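Local coordinates for protein particle-associated lyase (Acinetobacter bacteriophage AP22, PDB 4Y9V) that probably cleaves, as a trimeric phage tailspike lyase, the capsular polysaccharide of Acinetobacter baumannii, a fragment of which it binds, at residues A[318-323]-A[346-351]; A[351-356]-A[365-370]; A[454-459]-A[486-491]; A[537-542]-A[602-607]. One frame throughout, in Å; residues are numbered along the deposited sequence. Where two conformers were deposited one is given.

Contact 1: residues A[318-323]-A[346-351]; sequences GYVSGA and DHCTTN
Ser321 pairs with Asp346 as a parallel bridge, and the two segments, on successive coils of a right-handed parallel beta-helix of the pectin lyase type, then turn the same corner together. Asp346 N gives a nearly straight bond to Val320 O (165° at the hydrogen), and Gly322 N returns one to Asp346 O. Gly322 and His347 both take positive phi, which swings each chain from one face of the helix to the next; beyond the bend, Thr349 N bonds Ala323 O at 2.9 Å. On the Ser321 side, the Tyr319 ring and the Asp346 carboxylate have planes 48° apart, and Tyr319 OH lies 2.9 Å from Asp346 OD2. The other oxygen, OD1, is hydrogen-bonded to Ser363 and Asn364 of the following coil. This side lies against the other two subunits: the Tyr319 ring meets His347 of the third subunit, and His347 meets Tyr319 of the second. Cys348 packs into the bend. With SG anti to its carbonyl carbon (chi1 -65°), the sulfur sits 3.9 Å from Val320 CG1 and equally far from Ala323 CB, and it accepts a long hydrogen bond from Ala323 N, 3.6 Å to SG.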
loop_
_atom_site.group_PDB
_atom_site.type_symbol
_atom_site.label_atom_id
_atom_site.label_comp_id
_atom_site.label_asym_id
_atom_site.label_seq_id
_atom_site.Cartn_x
_atom_site.Cartn_y
_atom_site.Cartn_z
ATOM N N GLY A 318 13.068 4.281 -5.421
ATOM C CA GLY A 318 12.082 4.393 -6.480
ATOM C C GLY A 318 10.728 3.867 -6.048
ATOM O O GLY A 318 10.649 2.835 -5.365
ATOM N N TYR A 319 9.647 4.522 -6.452
ATOM C CA TYR A 319 8.300 4.090 -6.119
ATOM C C TYR A 319 7.387 4.350 -7.325
ATOM O O TYR A 319 7.101 5.508 -7.617
ATOM C CB TYR A 319 7.842 4.803 -4.838
ATOM C CG TYR A 319 6.436 4.391 -4.443
ATOM C CD1 TYR A 319 6.201 3.140 -3.904
ATOM C CD2 TYR A 319 5.313 5.155 -4.652
ATOM C CE1 TYR A 319 4.959 2.684 -3.550
ATOM C CE2 TYR A 319 4.078 4.701 -4.299
ATOM C CZ TYR A 319 3.879 3.444 -3.739
ATOM O OH TYR A 319 2.618 3.049 -3.380
ATOM N N VAL A 320 6.985 3.295 -8.007
ATOM C CA VAL A 320 6.094 3.358 -9.183
ATOM C C VAL A 320 4.771 2.745 -8.775
ATOM O O VAL A 320 4.755 1.620 -8.271
ATOM C CB VAL A 320 6.724 2.598 -10.371
ATOM C CG1 VAL A 320 5.783 2.626 -11.554
ATOM C CG2 VAL A 320 8.112 3.161 -10.733
ATOM N N SER A 321 3.661 3.485 -8.975
ATOM C CA SER A 321 2.365 3.143 -8.476
ATOM C C SER A 321 1.298 3.271 -9.528
ATOM O O SER A 321 1.198 4.270 -10.258
ATOM C CB SER A 321 1.996 4.067 -7.314
ATOM O OG SER A 321 0.686 3.849 -6.851
ATOM N N GLY A 322 0.404 2.316 -9.695
ATOM C CA GLY A 322 -0.729 2.497 -10.576
ATOM C C GLY A 322 -0.372 2.575 -12.047
ATOM O O GLY A 322 -1.060 3.243 -12.830
ATOM N N ALA A 323 0.694 1.908 -12.428
ATOM C CA ALA A 323 1.181 1.955 -13.802
ATOM C C ALA A 323 0.931 0.637 -14.514
ATOM O O ALA A 323 1.103 -0.448 -13.928
ATOM C CB ALA A 323 2.660 2.301 -13.830
ATOM N N ASP A 346 4.191 -0.918 -7.154
ATOM C CA ASP A 346 3.018 -1.185 -6.306
ATOM C C ASP A 346 1.768 -0.933 -7.100
ATOM O O ASP A 346 1.619 0.101 -7.757
ATOM C CB ASP A 346 3.062 -0.271 -5.083
ATOM C CG ASP A 346 1.989 -0.574 -4.048
ATOM O OD1 ASP A 346 1.675 -1.732 -3.801
ATOM O OD2 ASP A 346 1.536 0.368 -3.373
ATOM N N HIS A 347 0.816 -1.890 -7.088
ATOM C CA HIS A 347 -0.458 -1.685 -7.809
ATOM C C HIS A 347 -0.204 -1.419 -9.283
ATOM O O HIS A 347 -0.897 -0.615 -9.918
ATOM C CB HIS A 347 -1.333 -0.614 -7.127
ATOM C CG HIS A 347 -2.050 -1.152 -5.901
ATOM N ND1 HIS A 347 -1.793 -0.989 -4.588
ATOM C CD2 HIS A 347 -3.121 -1.983 -5.961
ATOM C CE1 HIS A 347 -2.731 -1.679 -3.870
ATOM N NE2 HIS A 347 -3.509 -2.288 -4.701
ATOM N N CYS A 348 0.760 -2.127 -9.864
ATOM C CA CYS A 348 1.085 -2.050 -11.286
ATOM C C CYS A 348 0.710 -3.352 -11.979
ATOM O O CYS A 348 0.516 -4.388 -11.338
ATOM C CB CYS A 348 2.572 -1.778 -11.493
ATOM S SG CYS A 348 3.148 -0.173 -10.884
ATOM N N THR A 349 0.639 -3.283 -13.299
ATOM C CA THR A 349 0.442 -4.449 -14.142
ATOM C C THR A 349 1.642 -4.542 -15.085
ATOM O O THR A 349 2.062 -3.527 -15.653
ATOM C CB THR A 349 -0.859 -4.321 -14.940
ATOM O OG1 THR A 349 -1.942 -4.348 -13.989
ATOM C CG2 THR A 349 -1.049 -5.471 -15.919
ATOM N N THR A 350 2.152 -5.765 -15.260
ATOM C CA THR A 350 3.284 -5.997 -16.157
ATOM C C THR A 350 3.182 -7.403 -16.702
ATOM O O THR A 350 2.707 -8.325 -16.041
ATOM C CB THR A 350 4.623 -5.781 -15.421
ATOM O OG1 THR A 350 5.705 -6.050 -16.325
ATOM C CG2 THR A 350 4.763 -6.560 -14.148
ATOM N N ASN A 351 3.696 -7.585 -17.924
ATOM C CA ASN A 351 4.085 -8.925 -18.395
ATOM C C ASN A 351 5.543 -9.132 -17.980
ATOM O O ASN A 351 6.418 -8.374 -18.411
ATOM C CB ASN A 351 3.905 -9.110 -19.895
ATOM C CG ASN A 351 4.661 -8.129 -20.771
ATOM O OD1 ASN A 351 4.416 -6.919 -20.697
ATOM N ND2 ASN A 351 5.543 -8.622 -21.597
#

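Contact 2: residues A[351-356]-A[365-370]; sequences NYATFG and CDIYER
Tyr352 offers one face of its ring to the aliphatic chain of Arg370, whose CD stands 3.5 Å above the ring plane, displaced toward the rim, in a CH-pi contact. The guanidinium carries Tyr352 OH over its centre, 3.3 Å above its plane. Ring and guanidinium planes are 6° apart, and the side chains run side by side. Chi1 (68°) of Arg370 sets CG between the backbone N and the carbonyl carbon, and the extended chain carries CD on toward CZ of Tyr352; Arg370 CB and CG lie by CD1 and CE1. Tyr352 OH and Arg370 NE are 3.5 Å apart at a poor angle, so the pair is held by CH-pi and face contact; NE gives its hydrogen bond to the carbonyl of Gln373. At the edge of the Tyr368 ring, near its plane, lies Asn351 N. On the backbone, Tyr352 N bonds Tyr368 O at 2.8 Å, next to the parallel bridge of Asn351 with Tyr368. Tyr352, with positive phi (67°), then leads its chain away, and Ala353 CB keeps a loose 4.5 Å contact with Ile367 CG2. This is a loop leaving the end of a parallel pairing between successive coils of the pectin lyase-like beta-helix.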
loop_
_atom_site.group_PDB
_atom_site.type_symbol
_atom_site.label_atom_id
_atom_site.label_comp_id
_atom_site.label_asym_id
_atom_site.label_seq_id
_atom_site.Cartn_x
_atom_site.Cartn_y
_atom_site.Cartn_z
ATOM N N ASN A 351 3.696 -7.585 -17.924
ATOM C CA ASN A 351 4.085 -8.925 -18.395
ATOM C C ASN A 351 5.543 -9.132 -17.980
ATOM O O ASN A 351 6.418 -8.374 -18.411
ATOM C CB ASN A 351 3.905 -9.110 -19.895
ATOM C CG ASN A 351 4.661 -8.129 -20.771
ATOM O OD1 ASN A 351 4.416 -6.919 -20.697
ATOM N ND2 ASN A 351 5.543 -8.622 -21.597
ATOM N N TYR A 352 5.754 -10.130 -17.118
ATOM C CA TYR A 352 7.069 -10.497 -16.596
ATOM C C TYR A 352 7.613 -9.379 -15.697
ATOM O O TYR A 352 7.051 -8.305 -15.563
ATOM C CB TYR A 352 8.027 -10.913 -17.717
ATOM C CG TYR A 352 9.195 -11.802 -17.389
ATOM C CD1 TYR A 352 9.018 -13.012 -16.721
ATOM C CD2 TYR A 352 10.478 -11.509 -17.829
ATOM C CE1 TYR A 352 10.076 -13.890 -16.477
ATOM C CE2 TYR A 352 11.523 -12.384 -17.641
ATOM C CZ TYR A 352 11.329 -13.569 -16.979
ATOM O OH TYR A 352 12.397 -14.432 -16.847
ATOM N N ALA A 353 8.749 -9.653 -15.059
ATOM C CA ALA A 353 9.307 -8.697 -14.096
ATOM C C ALA A 353 10.760 -9.058 -13.844
ATOM O O ALA A 353 11.062 -10.233 -13.626
ATOM C CB ALA A 353 8.531 -8.746 -12.783
ATOM N N THR A 354 11.633 -8.060 -13.810
ATOM C CA THR A 354 13.010 -8.220 -13.388
ATOM C C THR A 354 13.213 -7.527 -12.038
ATOM O O THR A 354 12.584 -6.505 -11.738
ATOM C CB THR A 354 13.991 -7.689 -14.448
ATOM O OG1 THR A 354 13.651 -6.339 -14.669
ATOM C CG2 THR A 354 13.962 -8.505 -15.729
ATOM N N PHE A 355 14.080 -8.101 -11.203
ATOM C CA PHE A 355 14.049 -7.764 -9.758
ATOM C C PHE A 355 15.248 -7.008 -9.220
ATOM O O PHE A 355 15.304 -6.747 -8.024
ATOM C CB PHE A 355 13.802 -9.030 -8.925
ATOM C CG PHE A 355 12.771 -8.922 -7.845
ATOM C CD1 PHE A 355 12.178 -10.093 -7.368
ATOM C CD2 PHE A 355 12.394 -7.715 -7.251
ATOM C CE1 PHE A 355 11.246 -10.056 -6.334
ATOM C CE2 PHE A 355 11.463 -7.680 -6.245
ATOM C CZ PHE A 355 10.888 -8.842 -5.768
ATOM N N GLY A 356 16.204 -6.645 -10.080
ATOM C CA GLY A 356 17.279 -5.786 -9.656
ATOM C C GLY A 356 18.232 -6.416 -8.654
ATOM O O GLY A 356 18.391 -7.617 -8.538
ATOM N N CYS A 365 0.630 -6.225 -7.391
ATOM C CA CYS A 365 0.741 -6.149 -8.843
ATOM C C CYS A 365 0.048 -7.335 -9.522
ATOM O O CYS A 365 -0.013 -8.422 -8.955
ATOM C CB CYS A 365 2.208 -6.166 -9.302
ATOM S SG CYS A 365 3.141 -4.647 -8.911
ATOM N N ASP A 366 -0.375 -7.098 -10.753
ATOM C CA ASP A 366 -0.825 -8.129 -11.674
ATOM C C ASP A 366 0.368 -8.456 -12.567
ATOM O O ASP A 366 0.815 -7.576 -13.311
ATOM C CB ASP A 366 -1.990 -7.642 -12.546
ATOM C CG ASP A 366 -3.324 -7.595 -11.848
ATOM O OD1 ASP A 366 -4.274 -7.118 -12.482
ATOM O OD2 ASP A 366 -3.383 -8.096 -10.707
ATOM N N ILE A 367 0.879 -9.681 -12.460
ATOM C CA ILE A 367 2.099 -10.067 -13.160
ATOM C C ILE A 367 1.785 -11.262 -14.053
ATOM O O ILE A 367 1.459 -12.346 -13.580
ATOM C CB ILE A 367 3.257 -10.403 -12.203
ATOM C CG1 ILE A 367 3.498 -9.262 -11.194
ATOM C CG2 ILE A 367 4.510 -10.712 -13.020
ATOM C CD1 ILE A 367 4.520 -9.561 -10.149
ATOM N N TYR A 368 1.896 -11.027 -15.372
ATOM C CA TYR A 368 1.663 -12.061 -16.360
ATOM C C TYR A 368 2.945 -12.849 -16.648
ATOM O O TYR A 368 4.029 -12.290 -16.804
ATOM C CB TYR A 368 1.139 -11.497 -17.686
ATOM C CG TYR A 368 -0.210 -10.845 -17.555
ATOM C CD1 TYR A 368 -1.403 -11.527 -17.569
ATOM C CD2 TYR A 368 -0.242 -9.480 -17.427
ATOM C CE1 TYR A 368 -2.653 -10.884 -17.433
ATOM C CE2 TYR A 368 -1.430 -8.809 -17.295
ATOM C CZ TYR A 368 -2.615 -9.517 -17.290
ATOM O OH TYR A 368 -3.806 -8.831 -17.185
ATOM N N GLU A 369 2.795 -14.152 -16.783
ATOM C CA GLU A 369 3.910 -15.010 -17.114
ATOM C C GLU A 369 4.428 -14.683 -18.504
ATOM O O GLU A 369 3.637 -14.467 -19.436
ATOM C CB GLU A 369 3.434 -16.470 -17.073
ATOM C CG GLU A 369 4.590 -17.456 -17.081
ATOM C CD GLU A 369 4.217 -18.917 -17.197
ATOM O OE1 GLU A 369 3.078 -19.238 -17.568
ATOM O OE2 GLU A 369 5.142 -19.718 -16.968
ATOM N N ARG A 370 5.746 -14.701 -18.694
ATOM C CA ARG A 370 6.302 -14.601 -20.044
ATOM C C ARG A 370 6.050 -15.901 -20.816
ATOM O O ARG A 370 5.841 -16.988 -20.237
ATOM C CB ARG A 370 7.794 -14.264 -20.026
ATOM C CG ARG A 370 8.708 -15.374 -19.476
ATOM C CD ARG A 370 10.141 -15.167 -19.873
ATOM N NE ARG A 370 10.930 -16.289 -19.365
ATOM C CZ ARG A 370 12.231 -16.459 -19.560
ATOM N NH1 ARG A 370 12.916 -15.584 -20.289
ATOM N NH2 ARG A 370 12.850 -17.482 -19.023
#

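Contact 3: residues A[454-459]-A[486-491]; sequences NVHITG and IGYIIV
Strands 454-458 and 488-491 run parallel at 13° with axes 4.6 Å apart, as adjacent rungs of the parallel beta-helix; Val455, His456 and Ile457 pair in turn with Ile489, Ile490 and Val491. The ladder holds through Val455 N to Tyr488 O, Ile490 N to Val455 O and Ile457 N to Ile490 O, the last nearly straight (172°). Val455 and Ile457, with their partners, face the helix core, where they pack on Val474, Trp471 and Ala472. The opposite face carries Asn454, His456, Tyr488 and Ile490. Asn454 CG, anti to the carbonyl carbon and beside its backbone N, lies over the Tyr488 ring; amide and ring planes are 12° apart, and Asn454 CB stands 3.8 Å above the ring centre. Asn454 OD1 accepts Tyr488 N at 2.9 Å where the backbone ladder begins, while ND2 bonds Thr418 of the preceding coil. His456 and Ile490 run side by side, CD1 of the isoleucine 3.9 Å above the imidazole centre. Both also pack on the third subunit, against its Gly460 and Val495, placing this face at the trimer interface. A water lies at the edge of both rings, in plane, 2.8 Å from His456 ND1 and 2.6 Å from Tyr488 OH.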
loop_
_atom_site.group_PDB
_atom_site.type_symbol
_atom_site.label_atom_id
_atom_site.label_comp_id
_atom_site.label_asym_id
_atom_site.label_seq_id
_atom_site.Cartn_x
_atom_site.Cartn_y
_atom_site.Cartn_z
ATOM N N ASN A 454 17.975 -17.244 1.763
ATOM C CA ASN A 454 16.822 -17.535 2.579
ATOM C C ASN A 454 15.562 -17.402 1.706
ATOM O O ASN A 454 15.527 -16.589 0.789
ATOM C CB ASN A 454 16.678 -16.569 3.753
ATOM C CG ASN A 454 17.969 -16.409 4.515
ATOM O OD1 ASN A 454 18.501 -17.373 5.087
ATOM N ND2 ASN A 454 18.472 -15.203 4.536
ATOM N N VAL A 455 14.517 -18.181 2.044
ATOM C CA VAL A 455 13.238 -18.069 1.350
ATOM C C VAL A 455 12.144 -18.101 2.392
ATOM O O VAL A 455 12.184 -18.917 3.316
ATOM C CB VAL A 455 13.042 -19.226 0.316
ATOM C CG1 VAL A 455 11.663 -19.155 -0.316
ATOM C CG2 VAL A 455 14.136 -19.193 -0.744
ATOM N N HIS A 456 11.171 -17.191 2.266
ATOM C CA HIS A 456 10.090 -17.028 3.250
ATOM C C HIS A 456 8.810 -16.888 2.473
ATOM O O HIS A 456 8.601 -15.862 1.805
ATOM C CB HIS A 456 10.418 -15.812 4.124
ATOM C CG HIS A 456 9.541 -15.615 5.328
ATOM N ND1 HIS A 456 9.909 -14.696 6.275
ATOM C CD2 HIS A 456 8.431 -16.239 5.752
ATOM C CE1 HIS A 456 8.997 -14.750 7.231
ATOM N NE2 HIS A 456 8.068 -15.668 6.959
ATOM N N ILE A 457 7.957 -17.911 2.502
ATOM C CA ILE A 457 6.695 -17.960 1.782
ATOM C C ILE A 457 5.579 -18.124 2.823
ATOM O O ILE A 457 5.590 -19.057 3.604
ATOM C CB ILE A 457 6.638 -19.102 0.748
ATOM C CG1 ILE A 457 7.810 -19.080 -0.203
ATOM C CG2 ILE A 457 5.318 -19.050 0.025
ATOM C CD1 ILE A 457 7.850 -20.212 -1.212
ATOM N N THR A 458 4.675 -17.140 2.854
ATOM C CA THR A 458 3.766 -17.013 3.973
ATOM C C THR A 458 2.540 -16.201 3.558
ATOM O O THR A 458 2.353 -15.881 2.377
ATOM C CB THR A 458 4.545 -16.386 5.162
ATOM O OG1 THR A 458 3.777 -16.537 6.355
ATOM C CG2 THR A 458 4.914 -14.935 4.946
ATOM N N GLY A 459 1.712 -15.836 4.541
ATOM C CA GLY A 459 0.664 -14.874 4.278
ATOM C C GLY A 459 -0.558 -15.393 3.596
ATOM O O GLY A 459 -1.357 -14.619 3.073
ATOM N N ILE A 486 22.266 -21.865 3.090
ATOM C CA ILE A 486 20.910 -21.430 3.338
ATOM C C ILE A 486 20.814 -21.101 4.802
ATOM O O ILE A 486 21.176 -21.934 5.651
ATOM C CB ILE A 486 19.882 -22.515 2.931
ATOM C CG1 ILE A 486 19.933 -22.770 1.416
ATOM C CG2 ILE A 486 18.497 -22.183 3.428
ATOM C CD1 ILE A 486 19.265 -24.050 1.013
ATOM N N GLY A 487 20.279 -19.926 5.138
ATOM C CA GLY A 487 20.025 -19.589 6.521
ATOM C C GLY A 487 18.750 -20.250 7.005
ATOM O O GLY A 487 18.728 -21.144 7.838
ATOM N N TYR A 488 17.641 -19.807 6.401
ATOM C CA TYR A 488 16.354 -20.391 6.713
ATOM C C TYR A 488 15.473 -20.430 5.480
ATOM O O TYR A 488 15.565 -19.612 4.568
ATOM C CB TYR A 488 15.625 -19.616 7.847
ATOM C CG TYR A 488 15.350 -18.170 7.552
ATOM C CD1 TYR A 488 16.305 -17.180 7.792
ATOM C CD2 TYR A 488 14.147 -17.768 7.017
ATOM C CE1 TYR A 488 16.087 -15.869 7.513
ATOM C CE2 TYR A 488 13.885 -16.422 6.751
ATOM C CZ TYR A 488 14.854 -15.488 7.005
ATOM O OH TYR A 488 14.641 -14.152 6.753
ATOM N N ILE A 489 14.568 -21.429 5.502
ATOM C CA ILE A 489 13.449 -21.482 4.570
ATOM C C ILE A 489 12.182 -21.683 5.401
ATOM O O ILE A 489 12.070 -22.645 6.154
ATOM C CB ILE A 489 13.580 -22.547 3.480
ATOM C CG1 ILE A 489 14.835 -22.307 2.623
ATOM C CG2 ILE A 489 12.305 -22.590 2.639
ATOM C CD1 ILE A 489 15.149 -23.409 1.643
ATOM N N ILE A 490 11.249 -20.734 5.260
ATOM C CA ILE A 490 9.950 -20.812 5.902
ATOM C C ILE A 490 8.893 -20.932 4.812
ATOM O O ILE A 490 8.856 -20.103 3.906
ATOM C CB ILE A 490 9.699 -19.540 6.746
ATOM C CG1 ILE A 490 10.690 -19.475 7.905
ATOM C CG2 ILE A 490 8.258 -19.449 7.199
ATOM C CD1 ILE A 490 10.674 -18.126 8.632
ATOM N N VAL A 491 8.074 -21.980 4.885
ATOM C CA VAL A 491 6.901 -22.156 4.012
ATOM C C VAL A 491 5.793 -22.576 4.960
ATOM O O VAL A 491 5.559 -23.769 5.166
ATOM C CB VAL A 491 7.128 -23.145 2.881
ATOM C CG1 VAL A 491 5.895 -23.196 1.980
ATOM C CG2 VAL A 491 8.380 -22.812 2.061
HETATM O O HOH W 1 12.284 -13.213 6.106
#

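Contact 4: residues A[537-542]-A[602-607]; sequences TATRAN and ILWNKK. Unlike the reference sequence in segment 602-607: Ile602 (reference Val). With SO4 (sulfate ion), chain L.
Thr539 OG1 is gripped by two groups: the indole NE1 of Trp604 donates to it at 2.8 Å, and Asn536 OD1 is its second hydrogen-bond partner. The bond from the indole is nearly straight (166° at the hydrogen), and OG1 lies within 1° of the ring plane, so it meets the tryptophan at its edge, in the plane. Thr539 OG1 is anti to the carbonyl carbon, on the side where Trp604 reaches across. One face of the indole is covered from its own strand by Ile602 CG2, 3.5 Å above the plane and over the centre. Phe574 and Phe614 also pack against Trp604. The backbones are antiparallel, Thr539 and Ile602 forming a hydrogen-bonded pair through both N-to-O bonds, and Ala538 and Leu603 a non-hydrogen-bonded one. At the strand end, Trp604 N approaches Thr537 O from 41° above the carbonyl plane. That oxygen also accepts a water, 2.8 Å from Thr537 O, which donates as well to Trp604 O. Arg540 holds a sulfate, NE to O2 and NH2 to O4 (2.8 Å), with Arg599 as another donor. The chemistry implies a strand pair of the Ig-like domain joined by three backbone bonds and one in-plane indole bond, beside Arg540, also bonded to Trp569 O of the third subunit, and Arg599, whose positive charges probably attract the sulfate from the crystallisation liquor.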
loop_
_atom_site.group_PDB
_atom_site.type_symbol
_atom_site.label_atom_id
_atom_site.label_comp_id
_atom_site.label_asym_id
_atom_site.label_seq_id
_atom_site.Cartn_x
_atom_site.Cartn_y
_atom_site.Cartn_z
ATOM N N THR A 537 -3.142 -56.493 19.473
ATOM C CA THR A 537 -2.170 -55.958 20.409
ATOM C C THR A 537 -1.759 -54.544 20.010
ATOM O O THR A 537 -1.177 -53.808 20.814
ATOM C CB THR A 537 -0.970 -56.892 20.534
ATOM O OG1 THR A 537 -0.453 -57.097 19.200
ATOM C CG2 THR A 537 -1.366 -58.229 21.176
ATOM N N ALA A 538 -2.047 -54.157 18.775
ATOM C CA ALA A 538 -2.014 -52.776 18.281
ATOM C C ALA A 538 -3.248 -52.601 17.418
ATOM O O ALA A 538 -3.712 -53.572 16.792
ATOM C CB ALA A 538 -0.748 -52.512 17.510
ATOM N N THR A 539 -3.743 -51.371 17.314
ATOM C CA THR A 539 -4.769 -51.022 16.347
ATOM C C THR A 539 -4.227 -49.825 15.554
ATOM O O THR A 539 -4.048 -48.754 16.128
ATOM C CB THR A 539 -6.102 -50.719 16.976
ATOM O OG1 THR A 539 -6.576 -51.876 17.740
ATOM C CG2 THR A 539 -7.133 -50.294 15.973
ATOM N N ARG A 540 -3.949 -50.036 14.269
ATOM C CA ARG A 540 -3.215 -49.081 13.467
ATOM C C ARG A 540 -4.116 -48.476 12.422
ATOM O O ARG A 540 -4.799 -49.219 11.701
ATOM C CB ARG A 540 -2.024 -49.753 12.787
ATOM C CG ARG A 540 -1.221 -50.613 13.790
ATOM C CD ARG A 540 0.166 -51.055 13.248
ATOM N NE ARG A 540 0.029 -51.941 12.090
ATOM C CZ ARG A 540 1.088 -52.530 11.544
ATOM N NH1 ARG A 540 2.295 -52.334 12.055
ATOM N NH2 ARG A 540 0.923 -53.311 10.488
ATOM N N ALA A 541 -4.124 -47.143 12.283
ATOM C CA ALA A 541 -4.725 -46.558 11.112
ATOM C C ALA A 541 -3.934 -46.994 9.873
ATOM O O ALA A 541 -2.739 -47.286 9.953
ATOM C CB ALA A 541 -4.681 -45.044 11.219
ATOM N N ASN A 542 -4.577 -46.998 8.706
ATOM C CA ASN A 542 -3.834 -47.121 7.493
ATOM C C ASN A 542 -2.887 -45.917 7.368
ATOM O O ASN A 542 -3.168 -44.822 7.863
ATOM C CB ASN A 542 -4.728 -47.160 6.251
ATOM C CG ASN A 542 -5.630 -48.363 6.149
ATOM O OD1 ASN A 542 -5.556 -49.355 6.903
ATOM N ND2 ASN A 542 -6.498 -48.258 5.227
ATOM N N ILE A 602 -2.716 -47.191 18.137
ATOM C CA ILE A 602 -2.763 -47.491 19.550
ATOM C C ILE A 602 -1.977 -48.764 19.812
ATOM O O ILE A 602 -2.126 -49.758 19.086
ATOM C CB ILE A 602 -4.261 -47.776 19.983
ATOM C CG1 ILE A 602 -5.078 -46.527 19.884
ATOM C CG2 ILE A 602 -4.311 -48.398 21.371
ATOM C CD1 ILE A 602 -4.302 -45.481 20.577
ATOM N N LEU A 603 -1.185 -48.734 20.879
ATOM C CA LEU A 603 -0.566 -49.935 21.457
ATOM C C LEU A 603 -1.377 -50.291 22.716
ATOM O O LEU A 603 -1.552 -49.448 23.607
ATOM C CB LEU A 603 0.883 -49.716 21.796
ATOM C CG LEU A 603 1.799 -49.379 20.610
ATOM C CD1 LEU A 603 3.200 -49.109 21.072
ATOM C CD2 LEU A 603 1.813 -50.470 19.575
ATOM N N TRP A 604 -1.868 -51.512 22.778
ATOM C CA TRP A 604 -2.685 -51.968 23.891
ATOM C C TRP A 604 -1.827 -52.587 24.986
ATOM O O TRP A 604 -0.896 -53.365 24.675
ATOM C CB TRP A 604 -3.721 -53.019 23.412
ATOM C CG TRP A 604 -4.649 -52.478 22.379
ATOM C CD1 TRP A 604 -4.643 -52.761 21.048
ATOM C CD2 TRP A 604 -5.732 -51.549 22.603
ATOM N NE1 TRP A 604 -5.653 -52.060 20.405
ATOM C CE2 TRP A 604 -6.316 -51.314 21.337
ATOM C CE3 TRP A 604 -6.231 -50.895 23.710
ATOM C CZ2 TRP A 604 -7.403 -50.436 21.172
ATOM C CZ3 TRP A 604 -7.310 -50.020 23.569
ATOM C CH2 TRP A 604 -7.870 -49.811 22.289
ATOM N N ASN A 605 -2.163 -52.352 26.228
ATOM C CA ASN A 605 -1.522 -53.069 27.335
ATOM C C ASN A 605 -2.117 -54.439 27.587
ATOM O O ASN A 605 -1.490 -55.243 28.272
ATOM C CB ASN A 605 -1.503 -52.218 28.622
ATOM C CG ASN A 605 -2.890 -51.838 29.106
ATOM O OD1 ASN A 605 -3.823 -51.650 28.324
ATOM N ND2 ASN A 605 -3.013 -51.691 30.425
ATOM N N LYS A 606 -3.278 -54.765 27.083
ATOM C CA LYS A 606 -3.725 -56.171 27.103
ATOM C C LYS A 606 -4.623 -56.252 25.867
ATOM O O LYS A 606 -5.407 -55.360 25.522
ATOM C CB LYS A 606 -4.360 -56.628 28.406
ATOM C CG LYS A 606 -5.611 -55.895 28.758
ATOM C CD LYS A 606 -6.467 -56.700 29.701
ATOM C CE LYS A 606 -7.461 -55.991 30.554
ATOM N NZ LYS A 606 -8.098 -56.863 31.609
ATOM N N LYS A 607 -4.468 -57.399 25.212
ATOM C CA LYS A 607 -5.001 -57.618 23.893
ATOM C C LYS A 607 -6.521 -57.466 23.924
ATOM O O LYS A 607 -7.215 -57.792 24.894
ATOM C CB LYS A 607 -4.591 -58.953 23.292
ATOM C CG LYS A 607 -5.277 -60.165 23.668
ATOM C CD LYS A 607 -4.707 -61.396 22.960
ATOM C CE LYS A 607 -5.308 -62.650 23.636
ATOM N NZ LYS A 607 -4.811 -63.831 22.923
HETATM S S SO4 L . -2.718 -53.557 9.841
HETATM O O1 SO4 L . -3.013 -55.011 10.003
HETATM O O2 SO4 L . -2.544 -52.930 11.182
HETATM O O3 SO4 L . -3.884 -52.907 9.152
HETATM O O4 SO4 L . -1.477 -53.394 8.991
HETATM O O HOH W 2 0.979 -53.529 22.638
#

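Contacts 1, 2 and 3 follow one another along the chain within the pectin lyase-like range, and contact 4 comes last, in the C-terminal Ig-like range. Contacts 1 and 2 are continuous: their centres are 10 Å apart, they share Asn351, and strand 349-351 is the neighbour of strand 366-368, with Thr350 O 2.9 Å from Tyr368 N. Contact 3 lies further along the same helical stack, its centre about 25 Å from that of contact 1 and 21 Å from that of contact 2. Contact 4 stands apart, about 39 Å from contact 3 between centres. Each contact also reaches a neighbouring subunit, so coil stacking and trimer assembly run together down the spike.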